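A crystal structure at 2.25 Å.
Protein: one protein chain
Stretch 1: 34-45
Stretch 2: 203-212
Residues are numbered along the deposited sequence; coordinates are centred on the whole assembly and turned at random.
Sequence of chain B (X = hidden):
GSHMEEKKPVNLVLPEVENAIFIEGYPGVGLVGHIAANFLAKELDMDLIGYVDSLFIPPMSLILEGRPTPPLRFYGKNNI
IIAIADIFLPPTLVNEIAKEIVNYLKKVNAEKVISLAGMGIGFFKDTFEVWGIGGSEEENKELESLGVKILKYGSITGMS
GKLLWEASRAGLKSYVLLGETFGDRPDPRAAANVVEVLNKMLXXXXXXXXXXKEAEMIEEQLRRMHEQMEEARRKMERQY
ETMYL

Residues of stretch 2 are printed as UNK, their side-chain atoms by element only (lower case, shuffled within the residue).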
# COMPACT_ATOMS: atom_id res chain seq x y z
N HIS B 34 0.38 14.46 -26.98
CA HIS B 34 -0.22 13.19 -27.44
C HIS B 34 -0.76 13.26 -28.85
O HIS B 34 -0.46 12.43 -29.71
CB HIS B 34 -1.33 12.82 -26.48
CG HIS B 34 -2.01 11.55 -26.82
ND1 HIS B 34 -1.49 10.31 -26.49
CD2 HIS B 34 -3.20 11.30 -27.44
CE1 HIS B 34 -2.29 9.36 -26.94
NE2 HIS B 34 -3.34 9.93 -27.50
N ILE B 35 -1.53 14.31 -29.14
CA ILE B 35 -2.01 14.50 -30.52
C ILE B 35 -0.84 14.72 -31.48
O ILE B 35 -0.77 14.13 -32.56
CB ILE B 35 -3.00 15.70 -30.54
CG1 ILE B 35 -4.25 15.33 -29.74
CG2 ILE B 35 -3.38 16.04 -31.95
CD1 ILE B 35 -5.07 16.51 -29.27
N ALA B 36 0.08 15.60 -31.11
CA ALA B 36 1.19 15.91 -32.00
C ALA B 36 2.00 14.65 -32.34
O ALA B 36 2.37 14.42 -33.49
CB ALA B 36 2.08 16.94 -31.35
N ALA B 37 2.29 13.84 -31.33
CA ALA B 37 3.19 12.71 -31.54
C ALA B 37 2.54 11.61 -32.33
O ALA B 37 3.19 10.99 -33.17
CB ALA B 37 3.69 12.17 -30.20
N ASN B 38 1.27 11.37 -32.05
CA ASN B 38 0.47 10.42 -32.85
C ASN B 38 0.34 10.85 -34.30
O ASN B 38 0.57 10.06 -35.21
CB ASN B 38 -0.89 10.19 -32.25
CG ASN B 38 -0.86 9.18 -31.11
OD1 ASN B 38 -0.86 7.97 -31.36
ND2 ASN B 38 -0.77 9.66 -29.86
N PHE B 39 0.07 12.14 -34.50
CA PHE B 39 0.05 12.66 -35.85
C PHE B 39 1.37 12.45 -36.54
O PHE B 39 1.42 11.96 -37.66
CB PHE B 39 -0.30 14.13 -35.84
CG PHE B 39 -0.46 14.71 -37.21
CD1 PHE B 39 -1.46 14.24 -38.04
CD2 PHE B 39 0.37 15.71 -37.65
CE1 PHE B 39 -1.63 14.75 -39.29
CE2 PHE B 39 0.21 16.22 -38.93
CZ PHE B 39 -0.79 15.74 -39.74
N LEU B 40 2.48 12.83 -35.91
CA LEU B 40 3.75 12.66 -36.58
C LEU B 40 4.10 11.25 -36.91
O LEU B 40 4.74 11.00 -37.93
CB LEU B 40 4.89 13.23 -35.77
CG LEU B 40 4.99 14.74 -35.79
CD1 LEU B 40 5.74 15.24 -34.57
CD2 LEU B 40 5.69 15.18 -37.06
N ALA B 41 3.78 10.32 -36.03
CA ALA B 41 4.17 8.95 -36.26
C ALA B 41 3.44 8.40 -37.48
O ALA B 41 4.02 7.67 -38.28
CB ALA B 41 3.84 8.11 -35.05
N LYS B 42 2.17 8.78 -37.61
CA LYS B 42 1.35 8.39 -38.76
C LYS B 42 1.78 9.09 -40.03
O LYS B 42 1.99 8.44 -41.05
CB LYS B 42 -0.12 8.66 -38.46
CG LYS B 42 -1.05 8.41 -39.63
CD LYS B 42 -2.50 8.71 -39.26
CE LYS B 42 -3.12 7.48 -38.62
NZ LYS B 42 -4.40 7.77 -37.91
N GLU B 43 2.02 10.40 -39.98
CA GLU B 43 2.40 11.14 -41.19
C GLU B 43 3.76 10.78 -41.73
O GLU B 43 3.99 10.88 -42.94
CB GLU B 43 2.40 12.64 -40.95
CG GLU B 43 1.04 13.27 -40.92
CD GLU B 43 0.15 12.91 -42.11
OE1 GLU B 43 0.38 13.49 -43.20
OE2 GLU B 43 -0.77 12.08 -41.95
N LEU B 44 4.70 10.43 -40.86
CA LEU B 44 6.02 10.00 -41.31
C LEU B 44 6.08 8.49 -41.57
O LEU B 44 7.17 7.96 -41.78
CB LEU B 44 7.09 10.37 -40.26
CG LEU B 44 7.32 11.88 -40.09
CD1 LEU B 44 8.09 12.21 -38.84
CD2 LEU B 44 8.04 12.45 -41.32
N ASP B 45 4.94 7.81 -41.52
CA ASP B 45 4.85 6.40 -41.90
C ASP B 45 5.79 5.54 -41.06
O ASP B 45 6.51 4.69 -41.57
CB ASP B 45 5.16 6.24 -43.39
CG ASP B 45 4.73 4.87 -43.94
OD1 ASP B 45 3.66 4.36 -43.55
OD2 ASP B 45 5.51 4.30 -44.74
N UNK B 203 13.74 19.90 -39.79
CA UNK B 203 13.80 19.93 -41.26
C UNK B 203 12.96 18.84 -41.85
O UNK B 203 13.40 18.11 -42.73
N UNK B 204 11.76 18.69 -41.33
CA UNK B 204 10.85 17.73 -41.90
C UNK B 204 9.90 18.38 -42.88
O UNK B 204 9.91 19.61 -43.07
c UNK B 204 10.23 15.68 -38.67
c UNK B 204 11.04 16.29 -39.81
c UNK B 204 11.87 15.25 -40.55
c UNK B 204 10.11 17.00 -40.79
N UNK B 205 9.14 17.54 -43.57
CA UNK B 205 8.19 18.05 -44.54
C UNK B 205 6.79 17.60 -44.19
O UNK B 205 6.10 17.08 -45.06
c UNK B 205 8.58 17.61 -45.97
c UNK B 205 9.92 18.20 -46.40
o UNK B 205 10.95 17.54 -46.30
n UNK B 205 9.90 19.44 -46.87
N UNK B 206 6.37 17.82 -42.94
CA UNK B 206 5.01 17.52 -42.53
C UNK B 206 4.05 18.70 -42.53
O UNK B 206 4.19 19.65 -41.78
c UNK B 206 3.57 16.33 -40.80
c UNK B 206 5.91 15.64 -41.18
c UNK B 206 4.97 16.82 -41.14
N UNK B 207 3.00 18.57 -43.31
CA UNK B 207 1.91 19.51 -43.30
C UNK B 207 0.98 19.21 -42.11
O UNK B 207 0.62 18.07 -41.88
o UNK B 207 -0.09 20.17 -44.55
c UNK B 207 1.11 19.40 -44.61
N UNK B 208 0.54 20.24 -41.43
CA UNK B 208 -0.48 20.08 -40.39
C UNK B 208 -1.93 20.21 -40.87
O UNK B 208 -2.86 20.10 -40.05
c UNK B 208 -0.43 22.48 -39.56
c UNK B 208 1.08 20.76 -38.57
c UNK B 208 -0.28 21.03 -39.18
N UNK B 209 -2.14 20.41 -42.18
CA UNK B 209 -3.49 20.60 -42.69
C UNK B 209 -4.42 19.43 -42.40
O UNK B 209 -5.56 19.64 -41.98
o UNK B 209 -5.04 23.40 -44.13
c UNK B 209 -2.92 22.33 -44.49
c UNK B 209 -3.47 20.94 -44.18
o UNK B 209 -3.25 24.43 -43.35
c UNK B 209 -3.79 23.47 -43.95
N UNK B 210 -3.95 18.19 -42.54
CA UNK B 210 -4.81 17.07 -42.15
C UNK B 210 -5.23 17.04 -40.65
O UNK B 210 -6.33 16.58 -40.30
c UNK B 210 -2.97 16.31 -43.48
c UNK B 210 -2.66 17.72 -43.09
c UNK B 210 -3.98 15.83 -42.51
N UNK B 211 -4.39 17.58 -39.79
CA UNK B 211 -4.71 17.72 -38.36
C UNK B 211 -5.77 18.78 -38.13
O UNK B 211 -6.69 18.58 -37.32
c UNK B 211 -3.96 16.56 -35.75
c UNK B 211 -3.46 18.15 -37.58
c UNK B 211 -1.90 18.00 -35.49
c UNK B 211 -3.31 17.88 -36.10
N UNK B 212 -5.60 19.94 -38.76
CA UNK B 212 -6.57 21.01 -38.61
C UNK B 212 -7.92 20.58 -39.21
O UNK B 212 -8.96 20.95 -38.70
c UNK B 212 -4.32 24.10 -39.47
c UNK B 212 -4.97 23.29 -37.20
c UNK B 212 -6.07 22.31 -39.25
c UNK B 212 -4.78 22.89 -38.66

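Position 203 has no side-chain atoms, and nothing of stretch 1 comes near it. Its phi of 65°, at the first residue to leave the preceding helix, is a value that favours glycine, and the residue is Gly 203.

Position 204 carries four carbons, forked at the second, with CA to CB pointing toward stretch 1. One tip of the fork lies 4.1 Å from CD1 of Leu 44. A four-carbon chain forked at its second atom is leucine; in Leu 204, with chi1 m and chi2 t, that tip is CD1.

Position 205 has two carbons, the second bearing one oxygen and one nitrogen. CA to CB points sideways, and the side chain makes no contact with stretch 1. This is a short carboxamide, hence Asn 205.

Position 206 has three carbons, the first carrying the other two, and CA to CB points toward the helix. Both methyls are used: one lies 3.8 Å from CE2 of Phe 39 and 3.9 Å from CB of Glu 43, while the other lies 3.8 Å from CD2 of Leu 44 and 4.2 Å from CD2 of Leu 40. Branching directly at CB without a hydroxyl identifies valine; in Val 206 the first methyl is CG1 and the second CG2.

Position 207 has one carbon followed by one oxygen. CA to CB points sideways; the backbone O lies 3.5 Å from CZ of Phe 39, near the plane of the ring. The residue is Ser 207. Its OG accepts a hydrogen bond from N of residue 209 at 3.1 Å, capping the helix that follows.

Position 208 again shows three carbons branched at CB. Here CA to CB points away from stretch 1, and it is the backbone CA that comes within 4.2 Å of CE2 of Phe 39. The branching makes it Val 208.

Position 209 has three carbons in a row, the last carrying two oxygens. It too points away and makes no contact with stretch 1. The terminal carboxylate on this chain defines Glu 209.

Position 210 has three carbons that close a ring onto the backbone N. Its CB lies 4.1 Å from CE1 of Phe 39, at the ring edge. Only proline closes such a ring, so this is Pro 210.

Position 211 has four carbons forked at the second, and its CB sits over the face of the Phe 39 ring, 4.2 Å from the centroid. One tip of the fork lies 3.9 Å from CD2 of Phe 39, and the other lies 3.9 Å from CG2 of Ile 35. This is Leu 211, with chi1 t and chi2 p; the tips are CD2 and CD1 respectively.

Position 212 has the same forked four-carbon pattern but is out of reach of stretch 1; it is Leu 212.

The contact is built on apolar packing, with no hydrogen bond between the stretches. Phe 39 is its centre: Leu 211 covers one ring face in a CH-pi contact, while Pro 210 and the Ser 207 carbonyl meet the edge. Farther along the stretch 1 helix and just past its end, Leu 40, Glu 43 and Leu 44 gather around Val 206, and Leu 204 extends the apolar surface beside Leu 44. Together the stretches bury 462 Å².

Stretch 2, residues 203-212: GLNVSVEPLL
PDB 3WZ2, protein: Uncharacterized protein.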